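Endoglucanase E (PDB 2WAO) hydrolyses cellulose and carries a C-terminal family 2 carbohydrate esterase domain that binds cello-oligosaccharides in its active site and probably removes acetyl groups from plant polysaccharides. Local coordinates at residues M156-I161 with Q317-R322; V217-G222 with T238-L243; F257-P262 with Y292-P297; G261-G266 with W309-A314. All coordinates share one frame; numbering follows the deposited sequence. Where two conformers were deposited one is given.

Contact 1 of 4, residues M156-I161 with Q317-R322; sequences MSYAAI and QLMAER. With FMT (formic acid), chain M.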
# COMPACT_ATOMS: atom_id res chain seq x y z
N MET A 156 -5.57 -6.37 -4.02
CA MET A 156 -7.00 -5.98 -4.13
C MET A 156 -7.37 -4.90 -3.08
O MET A 156 -8.53 -4.79 -2.63
CB MET A 156 -7.92 -7.20 -4.10
CG MET A 156 -7.78 -8.13 -5.35
SD MET A 156 -8.09 -7.23 -6.89
CE MET A 156 -9.86 -7.00 -6.78
N SER A 157 -6.36 -4.13 -2.64
CA SER A 157 -6.62 -2.93 -1.83
C SER A 157 -7.19 -1.84 -2.74
O SER A 157 -6.94 -1.83 -3.97
CB SER A 157 -5.35 -2.41 -1.18
OG SER A 157 -4.51 -1.80 -2.13
N TYR A 158 -7.95 -0.93 -2.15
CA TYR A 158 -8.47 0.22 -2.94
C TYR A 158 -7.29 0.94 -3.59
O TYR A 158 -7.45 1.51 -4.69
CB TYR A 158 -9.27 1.20 -2.09
CG TYR A 158 -8.42 2.00 -1.15
CD1 TYR A 158 -8.02 3.31 -1.49
CD2 TYR A 158 -7.96 1.46 0.07
CE1 TYR A 158 -7.21 4.05 -0.66
CE2 TYR A 158 -7.13 2.20 0.93
CZ TYR A 158 -6.78 3.49 0.55
OH TYR A 158 -5.96 4.25 1.32
N ALA A 159 -6.15 0.99 -2.90
CA ALA A 159 -4.98 1.68 -3.40
C ALA A 159 -4.42 1.03 -4.68
O ALA A 159 -4.14 1.71 -5.70
CB ALA A 159 -3.92 1.73 -2.32
N ALA A 160 -4.27 -0.31 -4.67
CA ALA A 160 -3.72 -1.00 -5.84
C ALA A 160 -4.68 -0.94 -7.01
O ALA A 160 -4.28 -0.79 -8.19
CB ALA A 160 -3.42 -2.45 -5.51
N ILE A 161 -5.97 -1.04 -6.70
CA ILE A 161 -6.96 -1.07 -7.76
C ILE A 161 -7.01 0.35 -8.43
O ILE A 161 -7.07 0.48 -9.69
CB ILE A 161 -8.35 -1.41 -7.16
CG1 ILE A 161 -8.40 -2.86 -6.61
CG2 ILE A 161 -9.46 -1.17 -8.24
CD1 ILE A 161 -9.62 -3.08 -5.68
N GLN A 317 -13.30 -2.12 -3.76
CA GLN A 317 -13.66 -1.75 -5.10
C GLN A 317 -14.46 -0.45 -5.12
O GLN A 317 -14.15 0.41 -5.90
CB GLN A 317 -14.37 -2.90 -5.83
CG GLN A 317 -13.39 -4.05 -6.09
CD GLN A 317 -14.05 -5.28 -6.63
OE1 GLN A 317 -15.06 -5.75 -6.10
NE2 GLN A 317 -13.48 -5.83 -7.71
N LEU A 318 -15.46 -0.30 -4.26
CA LEU A 318 -16.22 0.96 -4.15
C LEU A 318 -15.30 2.16 -3.85
O LEU A 318 -15.47 3.26 -4.39
CB LEU A 318 -17.28 0.88 -3.06
CG LEU A 318 -18.50 -0.04 -3.32
CD1 LEU A 318 -19.49 0.13 -2.19
CD2 LEU A 318 -19.12 0.28 -4.72
N MET A 319 -14.37 1.97 -2.93
CA MET A 319 -13.42 3.02 -2.56
C MET A 319 -12.58 3.40 -3.77
O MET A 319 -12.35 4.59 -4.08
CB MET A 319 -12.54 2.50 -1.43
CG MET A 319 -13.24 2.36 -0.12
SD MET A 319 -12.12 1.60 1.15
CE MET A 319 -11.05 2.96 1.49
N ALA A 320 -12.11 2.37 -4.47
CA ALA A 320 -11.26 2.60 -5.65
C ALA A 320 -12.04 3.39 -6.72
O ALA A 320 -11.49 4.31 -7.29
CB ALA A 320 -10.75 1.28 -6.22
N GLU A 321 -13.33 3.08 -6.93
CA GLU A 321 -14.14 3.82 -7.93
C GLU A 321 -14.23 5.30 -7.54
O GLU A 321 -14.08 6.20 -8.42
CB GLU A 321 -15.56 3.22 -8.11
CG GLU A 321 -15.53 1.77 -8.65
CD GLU A 321 -16.91 1.11 -8.69
OE1 GLU A 321 -17.91 1.87 -8.81
OE2 GLU A 321 -17.00 -0.16 -8.61
N ARG A 322 -14.49 5.57 -6.26
CA ARG A 322 -14.61 6.92 -5.77
C ARG A 322 -13.27 7.67 -5.93
O ARG A 322 -13.22 8.78 -6.52
CB ARG A 322 -15.10 6.93 -4.32
CG ARG A 322 -15.17 8.32 -3.70
CD ARG A 322 -15.80 8.27 -2.34
NE ARG A 322 -17.09 7.60 -2.34
CZ ARG A 322 -18.26 8.20 -2.60
NH1 ARG A 322 -18.31 9.49 -2.88
NH2 ARG A 322 -19.38 7.49 -2.60
C FMT M . -16.73 3.68 -0.75
O1 FMT M . -16.75 3.48 0.50
O2 FMT M . -16.44 4.73 -1.39

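Contact 2 of 4, residues V217-G222 with T238-L243; sequences VVINLG and TAYKNL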
# COMPACT_ATOMS: atom_id res chain seq x y z
N VAL A 217 -0.46 12.03 -3.72
CA VAL A 217 -0.29 11.34 -2.44
C VAL A 217 -1.72 11.19 -1.87
O VAL A 217 -2.47 12.14 -1.88
CB VAL A 217 0.63 12.14 -1.48
CG1 VAL A 217 0.77 11.44 -0.08
CG2 VAL A 217 2.02 12.32 -2.11
N VAL A 218 -2.04 10.02 -1.35
CA VAL A 218 -3.31 9.72 -0.71
C VAL A 218 -3.02 9.35 0.74
O VAL A 218 -2.23 8.43 1.01
CB VAL A 218 -4.05 8.56 -1.47
CG1 VAL A 218 -5.39 8.20 -0.79
CG2 VAL A 218 -4.31 8.94 -2.95
N ILE A 219 -3.70 10.02 1.66
CA ILE A 219 -3.48 9.75 3.07
C ILE A 219 -4.78 9.18 3.62
O ILE A 219 -5.83 9.79 3.46
CB ILE A 219 -3.07 11.06 3.82
CG1 ILE A 219 -1.80 11.69 3.19
CG2 ILE A 219 -2.87 10.75 5.33
CD1 ILE A 219 -1.41 13.10 3.76
N ASN A 220 -4.72 8.04 4.28
CA ASN A 220 -5.93 7.52 4.93
C ASN A 220 -5.57 7.10 6.32
O ASN A 220 -5.12 6.00 6.54
CB ASN A 220 -6.60 6.37 4.13
CG ASN A 220 -7.99 6.00 4.71
OD1 ASN A 220 -8.23 6.15 5.93
ND2 ASN A 220 -8.90 5.52 3.85
N LEU A 221 -5.67 8.05 7.25
CA LEU A 221 -5.23 7.86 8.61
C LEU A 221 -6.27 8.45 9.53
O LEU A 221 -6.96 9.40 9.17
CB LEU A 221 -3.89 8.57 8.85
CG LEU A 221 -2.67 7.98 8.13
CD1 LEU A 221 -1.55 9.07 8.29
CD2 LEU A 221 -2.33 6.63 8.79
N GLY A 222 -6.33 7.92 10.75
CA GLY A 222 -7.15 8.52 11.80
C GLY A 222 -8.11 7.49 12.32
O GLY A 222 -8.66 7.68 13.40
N THR A 238 -2.78 19.02 14.75
CA THR A 238 -1.34 19.38 14.59
C THR A 238 -0.52 18.23 13.94
O THR A 238 0.32 18.48 13.10
CB THR A 238 -0.75 19.86 15.94
OG1 THR A 238 -1.44 21.06 16.34
CG2 THR A 238 0.74 20.18 15.81
N ALA A 239 -0.80 16.99 14.35
CA ALA A 239 -0.11 15.80 13.86
C ALA A 239 -0.41 15.64 12.36
O ALA A 239 0.48 15.32 11.58
CB ALA A 239 -0.55 14.53 14.66
N TYR A 240 -1.68 15.85 11.98
CA TYR A 240 -2.07 15.70 10.59
C TYR A 240 -1.39 16.77 9.74
O TYR A 240 -0.80 16.47 8.71
CB TYR A 240 -3.62 15.72 10.44
CG TYR A 240 -4.13 14.93 9.23
CD1 TYR A 240 -5.05 13.90 9.37
CD2 TYR A 240 -3.68 15.22 7.92
CE1 TYR A 240 -5.52 13.16 8.30
CE2 TYR A 240 -4.14 14.46 6.82
CZ TYR A 240 -5.04 13.44 7.01
OH TYR A 240 -5.49 12.72 5.92
N LYS A 241 -1.43 18.03 10.20
CA LYS A 241 -0.72 19.13 9.55
C LYS A 241 0.80 18.85 9.43
O LYS A 241 1.35 19.13 8.38
CB LYS A 241 -0.97 20.46 10.26
CG LYS A 241 -2.41 20.92 10.08
CD LYS A 241 -2.69 22.19 10.85
CE LYS A 241 -4.07 22.78 10.48
NZ LYS A 241 -4.38 24.07 11.21
N ASN A 242 1.41 18.30 10.46
CA ASN A 242 2.84 17.94 10.43
C ASN A 242 3.13 16.99 9.27
O ASN A 242 4.12 17.14 8.54
CB ASN A 242 3.21 17.22 11.73
CG ASN A 242 3.46 18.16 12.88
OD1 ASN A 242 3.70 19.36 12.71
ND2 ASN A 242 3.44 17.60 14.09
N LEU A 243 2.24 15.99 9.12
CA LEU A 243 2.39 14.97 8.08
C LEU A 243 2.28 15.61 6.69
O LEU A 243 3.14 15.40 5.85
CB LEU A 243 1.37 13.81 8.26
CG LEU A 243 1.41 12.80 7.10
CD1 LEU A 243 2.84 12.17 6.95
CD2 LEU A 243 0.28 11.77 7.29
O HOH W 1 -6.86 10.56 6.66

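Contact 3 of 4, residues F257-P262 with Y292-P297; sequences FCCVGP and YFVEFP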
# COMPACT_ATOMS: atom_id res chain seq x y z
N PHE A 257 -4.39 14.03 -1.26
CA PHE A 257 -5.81 13.66 -0.99
C PHE A 257 -5.91 13.11 0.41
O PHE A 257 -5.28 12.08 0.72
CB PHE A 257 -6.29 12.64 -2.03
CG PHE A 257 -6.43 13.22 -3.39
CD1 PHE A 257 -7.68 13.70 -3.83
CD2 PHE A 257 -5.33 13.28 -4.26
CE1 PHE A 257 -7.82 14.26 -5.10
CE2 PHE A 257 -5.46 13.85 -5.52
CZ PHE A 257 -6.69 14.33 -5.95
N CYS A 258 -6.64 13.82 1.27
CA CYS A 258 -6.82 13.44 2.70
C CYS A 258 -8.16 12.73 2.88
O CYS A 258 -9.23 13.32 2.58
CB CYS A 258 -6.77 14.69 3.58
SG CYS A 258 -5.20 15.54 3.46
N CYS A 259 -8.14 11.49 3.35
CA CYS A 259 -9.34 10.63 3.19
C CYS A 259 -9.85 10.12 4.52
O CYS A 259 -9.04 9.80 5.40
CB CYS A 259 -9.05 9.40 2.31
SG CYS A 259 -8.38 9.78 0.69
N VAL A 260 -11.17 10.07 4.68
CA VAL A 260 -11.76 9.50 5.89
C VAL A 260 -12.73 8.37 5.46
O VAL A 260 -13.51 8.56 4.56
CB VAL A 260 -12.51 10.62 6.68
CG1 VAL A 260 -13.29 10.04 7.80
CG2 VAL A 260 -11.47 11.62 7.27
N GLY A 261 -12.66 7.22 6.13
CA GLY A 261 -13.64 6.14 5.95
C GLY A 261 -12.88 4.94 5.41
O GLY A 261 -11.74 5.09 4.98
N PRO A 262 -13.54 3.77 5.33
CA PRO A 262 -14.95 3.55 5.67
C PRO A 262 -15.22 2.80 7.02
O PRO A 262 -16.34 2.33 7.23
CB PRO A 262 -15.35 2.61 4.53
CG PRO A 262 -14.14 1.69 4.48
CD PRO A 262 -12.93 2.57 4.73
N TYR A 292 -6.75 18.19 -0.78
CA TYR A 292 -8.18 17.86 -0.99
C TYR A 292 -8.69 16.91 0.05
O TYR A 292 -7.91 16.15 0.66
CB TYR A 292 -8.38 17.21 -2.34
CG TYR A 292 -7.62 17.89 -3.47
CD1 TYR A 292 -7.99 19.17 -3.93
CD2 TYR A 292 -6.55 17.25 -4.06
CE1 TYR A 292 -7.27 19.79 -5.01
CE2 TYR A 292 -5.80 17.86 -5.12
CZ TYR A 292 -6.18 19.14 -5.56
OH TYR A 292 -5.45 19.69 -6.59
N PHE A 293 -10.01 16.91 0.19
CA PHE A 293 -10.69 15.97 1.07
C PHE A 293 -11.51 14.90 0.32
O PHE A 293 -12.21 15.21 -0.68
CB PHE A 293 -11.61 16.73 2.04
CG PHE A 293 -12.34 15.83 2.98
CD1 PHE A 293 -11.66 15.17 4.00
CD2 PHE A 293 -13.73 15.61 2.83
CE1 PHE A 293 -12.30 14.32 4.89
CE2 PHE A 293 -14.40 14.75 3.71
CZ PHE A 293 -13.68 14.09 4.75
N VAL A 294 -11.45 13.67 0.81
CA VAL A 294 -12.31 12.58 0.25
C VAL A 294 -12.90 11.77 1.38
O VAL A 294 -12.18 11.37 2.30
CB VAL A 294 -11.55 11.61 -0.71
CG1 VAL A 294 -12.49 10.56 -1.34
CG2 VAL A 294 -10.71 12.38 -1.76
N GLU A 295 -14.21 11.57 1.35
CA GLU A 295 -14.84 10.66 2.33
C GLU A 295 -15.38 9.40 1.65
O GLU A 295 -16.18 9.49 0.68
CB GLU A 295 -15.95 11.35 3.13
CG GLU A 295 -16.53 10.35 4.16
CD GLU A 295 -17.53 10.98 5.15
OE1 GLU A 295 -17.73 12.23 5.09
OE2 GLU A 295 -18.08 10.19 5.99
N PHE A 296 -14.92 8.24 2.13
CA PHE A 296 -15.51 6.95 1.73
C PHE A 296 -16.66 6.68 2.67
O PHE A 296 -16.46 6.61 3.90
CB PHE A 296 -14.47 5.84 1.80
CG PHE A 296 -13.21 6.14 1.02
CD1 PHE A 296 -13.21 6.11 -0.38
CD2 PHE A 296 -12.00 6.38 1.69
CE1 PHE A 296 -12.04 6.32 -1.10
CE2 PHE A 296 -10.83 6.60 0.99
CZ PHE A 296 -10.84 6.57 -0.41
N PRO A 297 -17.88 6.58 2.13
CA PRO A 297 -19.03 6.36 3.00
C PRO A 297 -18.83 5.14 3.86
O PRO A 297 -18.25 4.12 3.42
CB PRO A 297 -20.18 6.11 1.99
CG PRO A 297 -19.77 6.95 0.83
CD PRO A 297 -18.28 6.68 0.72

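Contact 4 of 4, residues G261-G266 with W309-A314; sequences GPMLWG and WHPSIA. With BGC (beta-D-glucopyranose), chain B; BGC (beta-D-glucopyranose), chain C; BGC (beta-D-glucopyranose), chain D; BGC (beta-D-glucopyranose), chain E.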
# COMPACT_ATOMS: atom_id res chain seq x y z
N GLY A 261 -12.66 7.22 6.13
CA GLY A 261 -13.64 6.14 5.95
C GLY A 261 -12.88 4.94 5.41
O GLY A 261 -11.74 5.09 4.98
N PRO A 262 -13.54 3.77 5.33
CA PRO A 262 -14.95 3.55 5.67
C PRO A 262 -15.22 2.80 7.02
O PRO A 262 -16.34 2.33 7.23
CB PRO A 262 -15.35 2.61 4.53
CG PRO A 262 -14.14 1.69 4.48
CD PRO A 262 -12.93 2.57 4.73
N MET A 263 -14.22 2.68 7.88
CA MET A 263 -14.36 1.91 9.13
C MET A 263 -14.87 2.68 10.35
O MET A 263 -15.45 2.09 11.24
CB MET A 263 -13.06 1.18 9.49
CG MET A 263 -12.70 0.12 8.48
SD MET A 263 -11.23 -0.76 9.04
CE MET A 263 -11.88 -1.64 10.49
N LEU A 264 -14.65 4.00 10.42
CA LEU A 264 -15.13 4.79 11.54
C LEU A 264 -16.66 4.86 11.54
O LEU A 264 -17.31 4.76 10.48
CB LEU A 264 -14.51 6.19 11.53
CG LEU A 264 -13.04 6.16 11.96
CD1 LEU A 264 -12.51 7.58 11.91
CD2 LEU A 264 -12.92 5.58 13.43
N TRP A 265 -17.24 5.01 12.74
CA TRP A 265 -18.71 5.07 12.88
C TRP A 265 -19.01 6.05 14.03
O TRP A 265 -18.11 6.42 14.83
CB TRP A 265 -19.29 3.67 13.22
CG TRP A 265 -18.80 3.18 14.54
CD1 TRP A 265 -17.58 2.61 14.82
CD2 TRP A 265 -19.50 3.29 15.79
NE1 TRP A 265 -17.49 2.34 16.18
CE2 TRP A 265 -18.65 2.73 16.79
CE3 TRP A 265 -20.77 3.78 16.16
CZ2 TRP A 265 -19.02 2.68 18.15
CZ3 TRP A 265 -21.15 3.71 17.52
CH2 TRP A 265 -20.27 3.16 18.49
N GLY A 266 -20.26 6.45 14.11
CA GLY A 266 -20.76 7.23 15.26
C GLY A 266 -20.00 8.52 15.51
O GLY A 266 -19.58 9.21 14.55
N TRP A 309 -13.73 -6.85 11.03
CA TRP A 309 -14.54 -5.77 10.42
C TRP A 309 -13.79 -4.90 9.41
O TRP A 309 -14.30 -3.83 9.02
CB TRP A 309 -15.06 -4.81 11.50
CG TRP A 309 -15.92 -5.43 12.57
CD1 TRP A 309 -15.51 -6.23 13.58
CD2 TRP A 309 -17.33 -5.25 12.74
NE1 TRP A 309 -16.59 -6.59 14.37
CE2 TRP A 309 -17.71 -5.99 13.87
CE3 TRP A 309 -18.31 -4.55 12.01
CZ2 TRP A 309 -19.03 -6.05 14.31
CZ3 TRP A 309 -19.63 -4.60 12.46
CH2 TRP A 309 -19.98 -5.34 13.60
N HIS A 310 -12.58 -5.31 8.98
CA HIS A 310 -11.91 -4.51 7.95
C HIS A 310 -12.63 -4.66 6.59
O HIS A 310 -13.47 -5.60 6.40
CB HIS A 310 -10.43 -4.88 7.88
CG HIS A 310 -9.67 -4.43 9.09
ND1 HIS A 310 -9.84 -5.02 10.32
CD2 HIS A 310 -8.81 -3.40 9.29
CE1 HIS A 310 -9.08 -4.42 11.22
NE2 HIS A 310 -8.43 -3.44 10.62
N PRO A 311 -12.34 -3.73 5.63
CA PRO A 311 -13.14 -3.79 4.39
C PRO A 311 -12.99 -5.08 3.56
O PRO A 311 -11.90 -5.60 3.42
CB PRO A 311 -12.68 -2.54 3.60
CG PRO A 311 -12.15 -1.59 4.69
CD PRO A 311 -11.46 -2.55 5.66
N SER A 312 -14.12 -5.52 2.98
CA SER A 312 -14.16 -6.63 2.02
C SER A 312 -13.58 -6.14 0.67
O SER A 312 -13.39 -4.90 0.47
CB SER A 312 -15.63 -7.01 1.79
OG SER A 312 -16.32 -5.92 1.18
N ILE A 313 -13.33 -7.07 -0.26
CA ILE A 313 -12.89 -6.66 -1.59
C ILE A 313 -13.95 -5.78 -2.25
O ILE A 313 -13.60 -4.78 -2.90
CB ILE A 313 -12.49 -7.85 -2.45
CG1 ILE A 313 -11.11 -8.33 -1.94
CG2 ILE A 313 -12.35 -7.42 -3.93
CD1 ILE A 313 -10.82 -9.72 -2.32
N ALA A 314 -15.24 -6.13 -2.10
CA ALA A 314 -16.26 -5.25 -2.64
C ALA A 314 -16.19 -3.80 -2.15
O ALA A 314 -16.36 -2.86 -2.93
CB ALA A 314 -17.68 -5.87 -2.38
C2 BGC B . -21.77 0.24 11.78
C3 BGC B . -20.81 -0.85 12.24
C4 BGC B . -20.40 -0.63 13.70
C5 BGC B . -21.62 -0.37 14.57
C6 BGC B . -21.21 -0.07 16.01
C1 BGC B . -22.90 0.44 12.79
O1 BGC B . -23.71 1.51 12.38
O2 BGC B . -22.32 -0.12 10.53
O3 BGC B . -19.66 -0.83 11.43
O4 BGC B . -19.89 -1.39 14.09
O5 BGC B . -22.34 0.73 14.05
O6 BGC B . -22.24 0.63 16.66
C2 BGC C . -18.09 -2.22 15.47
C3 BGC C . -16.64 -1.91 15.84
C4 BGC C . -15.78 -1.72 14.59
C5 BGC C . -16.45 -0.88 13.48
C6 BGC C . -15.69 -0.96 12.16
C1 BGC C . -18.54 -1.19 14.44
O2 BGC C . -18.87 -2.07 16.62
O3 BGC C . -16.17 -2.99 16.63
O4 BGC C . -14.56 -1.48 15.10
O5 BGC C . -17.77 -1.33 13.28
O6 BGC C . -16.45 -0.49 11.04
C2 BGC D . -12.23 -1.52 14.54
C3 BGC D . -11.05 -2.46 14.25
C4 BGC D . -10.99 -3.57 15.28
C5 BGC D . -12.33 -4.30 15.39
C6 BGC D . -12.26 -5.22 16.61
C1 BGC D . -13.53 -2.34 14.67
O2 BGC D . -12.37 -0.56 13.50
O3 BGC D . -9.85 -1.72 14.24
O4 BGC D . -10.12 -4.55 14.98
O5 BGC D . -13.43 -3.40 15.60
O6 BGC D . -13.53 -5.79 16.66
C2 BGC E . -8.17 -5.78 15.78
C3 BGC E . -6.72 -5.60 16.21
C4 BGC E . -5.96 -4.82 15.14
C5 BGC E . -6.69 -3.49 14.87
C6 BGC E . -5.99 -2.55 13.86
C1 BGC E . -8.78 -4.42 15.45
O2 BGC E . -8.89 -6.47 16.81
O3 BGC E . -6.12 -6.88 16.41
O4 BGC E . -4.81 -4.57 15.78
O5 BGC E . -8.02 -3.78 14.44
O6 BGC E . -5.87 -3.21 12.62

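Contact 1 of 4, residues M156-I161 with Q317-R322
Met156 meets Gln317 at the outer margin of this helix pair: its methyl CE lies 3.9 Å from Gln317 NE2, brought there by a chain bent at both chi2 and chi3. Ser157, next along, caps helix 158-165, OG accepting from Ala160 N in a fairly straight bond (3.0 Å, 163° at the hydrogen). Tyr158 follows and carries much of the contact. Its CB packs 3.6 Å from Met319 CB, while chi1 of 72° sets CG in the crowded position between the backbone N and the carbonyl carbon. One ring face lies over Ala159 CB; on the opposite face sits Met319 CE, 3.9 Å from the ring centroid of Tyr158 and 18° off the normal, displaced toward the CG and CD2 rim. Met319 SD stands obliquely farther out, completing a Met-aromatic contact. One residue before the second segment, His316 ND1 is hydrogen-bonded to Tyr158 N. One turn on, Ile161 CG2 presses against Ala320 CB at 3.4 Å, tighter than usual for two methyls, and Ile161 CD1 reaches Gln317 CG. Beyond Met319, Arg322 NE holds a formate, probably from the crystallisation liquor. Segments 156-161 and 317-322 of the SGNH-hydrolase domain are thus joined by dispersion and CH-pi contacts, buried around Tyr158, Met319 and Ala320 and partly exposed at Met156, Ile161 and Gln317, with the His316 bond as the adjoining polar tie.

Contact 2 of 4, residues V217-G222 with T238-L243
Ile219, on strand 216-220, and Leu221, which follows it in the chain, face segment 238-243 of helix 233-250, the backbones standing well apart: Leu221 CA is 8.7 Å from Tyr240 CA, and Ile219 CA is 9.3 Å from Leu243 CA. Side chains therefore span the whole gap. Tyr240 and Ile219 slide past each other in opposite directions, and Ile219 CG2 comes within 3.3 Å of Tyr240 OH and 3.8 Å of Tyr240 CZ, obliquely to the ring. The tyrosine CG is roughly anti to the backbone N (chi1 -152°); the far end of the ring comes near the strand, as the contacts of OH with Ile219 attest. One methyl of Leu243, CD2, serves both partners. It meets Ile219 tip to tip at 3.8 Å from Ile219 CG2, and Leu221, whose side chain crosses at about a right angle, puts CD1 against it at 3.4 Å, a tight carbon pair. Polar contact is made through one ordered water in the plane of the Tyr240 ring. Leu221 N donates to it over 2.8 Å, and Tyr240 OH is hydrogen-bonded to it at 2.7 Å. The phenol also touches Cys258 of the next strand, while Val276 and Val279 of helix 266-285 pack on the ring. Helix 233-250 thus covers the sheet as part of the crossover from strand 216-220 to strand 255-260. Gly222 opens a GTND sequence that matches the GxND block of SGNH hydrolases. The buried hydroxyl of Tyr240 and the amide of Leu221 are satisfied together by one water, so a polar pair is accommodated in an otherwise apolar interface.

Contact 3 of 4, residues F257-P262 with Y292-P297
Cys258 and Val294 lie at the heart of two parallel neighbouring strands, running at 26° to each other. Four backbone bonds zip them together: Cys258 N to Tyr292 O, Val294 N to Cys258 O, Val260 N to Val294 O and Phe296 N to Val260 O. Cys258 N donates over only 2.7 Å and nearly straight, at 170°. Packing is closest on the side of the sheet bearing Cys259, where Cys259 SG touches Val294 CB at 3.9 Å and Cys259 CB lies 3.6 Å from Phe296 CE2, its sulfur oblique to that ring. Phe257 on this side receives partly exposed Tyr292 CD2 over one ring face, 3.4 Å from Phe257 CE1. The peptide before Pro262 is cis, and Pro262 CB lies 3.5 Å from the O of Pro297, the exposed end. On the other side, helix 266-285 covers Cys258 and Val260; partly exposed Phe293 places CE1 3.7 Å from Val260 CG2 and CD1 3.4 Å from Cys258 O, and Glu295, also partly exposed, directs its carboxylate to Arg273. This is the final pair in a beta-alpha-beta unit through helix 266-285. Backbone bonds fix its register, while Phe257 and Tyr292 touch Lys330, and Phe296 touches Met319, of helix 313-331.

Contact 4 of 4, residues G261-G266 with W309-A314
Met263 and His310 lie in two irregular loops whose backbones approach to 7.0 Å between Met263 CA and His310 CA. The methionine fills this gap. With chi3 at 68° its chain bends, placing CE over the centre of the imidazole, 3.7 Å from the His310 centroid and 7° off the ring normal. Met263 SD lies obliquely, 3.6 Å from His310 CD2, and also touches Pro311 CD. Pro262 adds a ring-to-ring contact at about a right angle, its CG 3.8 Å from Pro311 CG. His310 ND1 is hydrogen-bonded to Glu307 O, whereas NE2 faces the glycan and shares a 3.3 Å hydrogen bond with O6 of the chain E glucose. Two glucoses away, at chain C, Met263 O accepts from the sugar O6 at 2.8 Å, and that sugar has Trp309 and Trp265 on either side, each with C1 over an indole face. Met263 CE also lies 3.2 Å from O2 of the chain D glucose. Tyr136 stacks on His310, which also touches Ser131, an arrangement consistent with the serine–histidine pair of SGNH esterases. Met263 thus touches both histidine and ligand, its apolar methyl over the imidazole and its carbonyl accepting from the sugar hydroxyl.

In the fold
After an N-terminal beta-sandwich region, the chain enters the parallel-sheet domain, where all four contacts lie. Contact 1 opens first, at 156-161, and closes last, at 317-322, so the other three nest within its loop. Contact 2 closes a short loop, joining strand 216-220 to helix 233-250, before contacts 3 and 4 begin. These two start from the same stretch, sharing Gly261 and Pro262: contact 3 closes first, at strand 291-295, and contact 4 runs on to the loop and first residues of helix 313-331. That helix then returns to contact 1, with Met319 CE packing 3.8 Å from Pro262 CD. Neighbouring strands 216-220 and 255-260 link contacts 2 and 3 directly, and Asn220 ND2 to Gly261 O ties contact 2 to the loop shared by contacts 3 and 4.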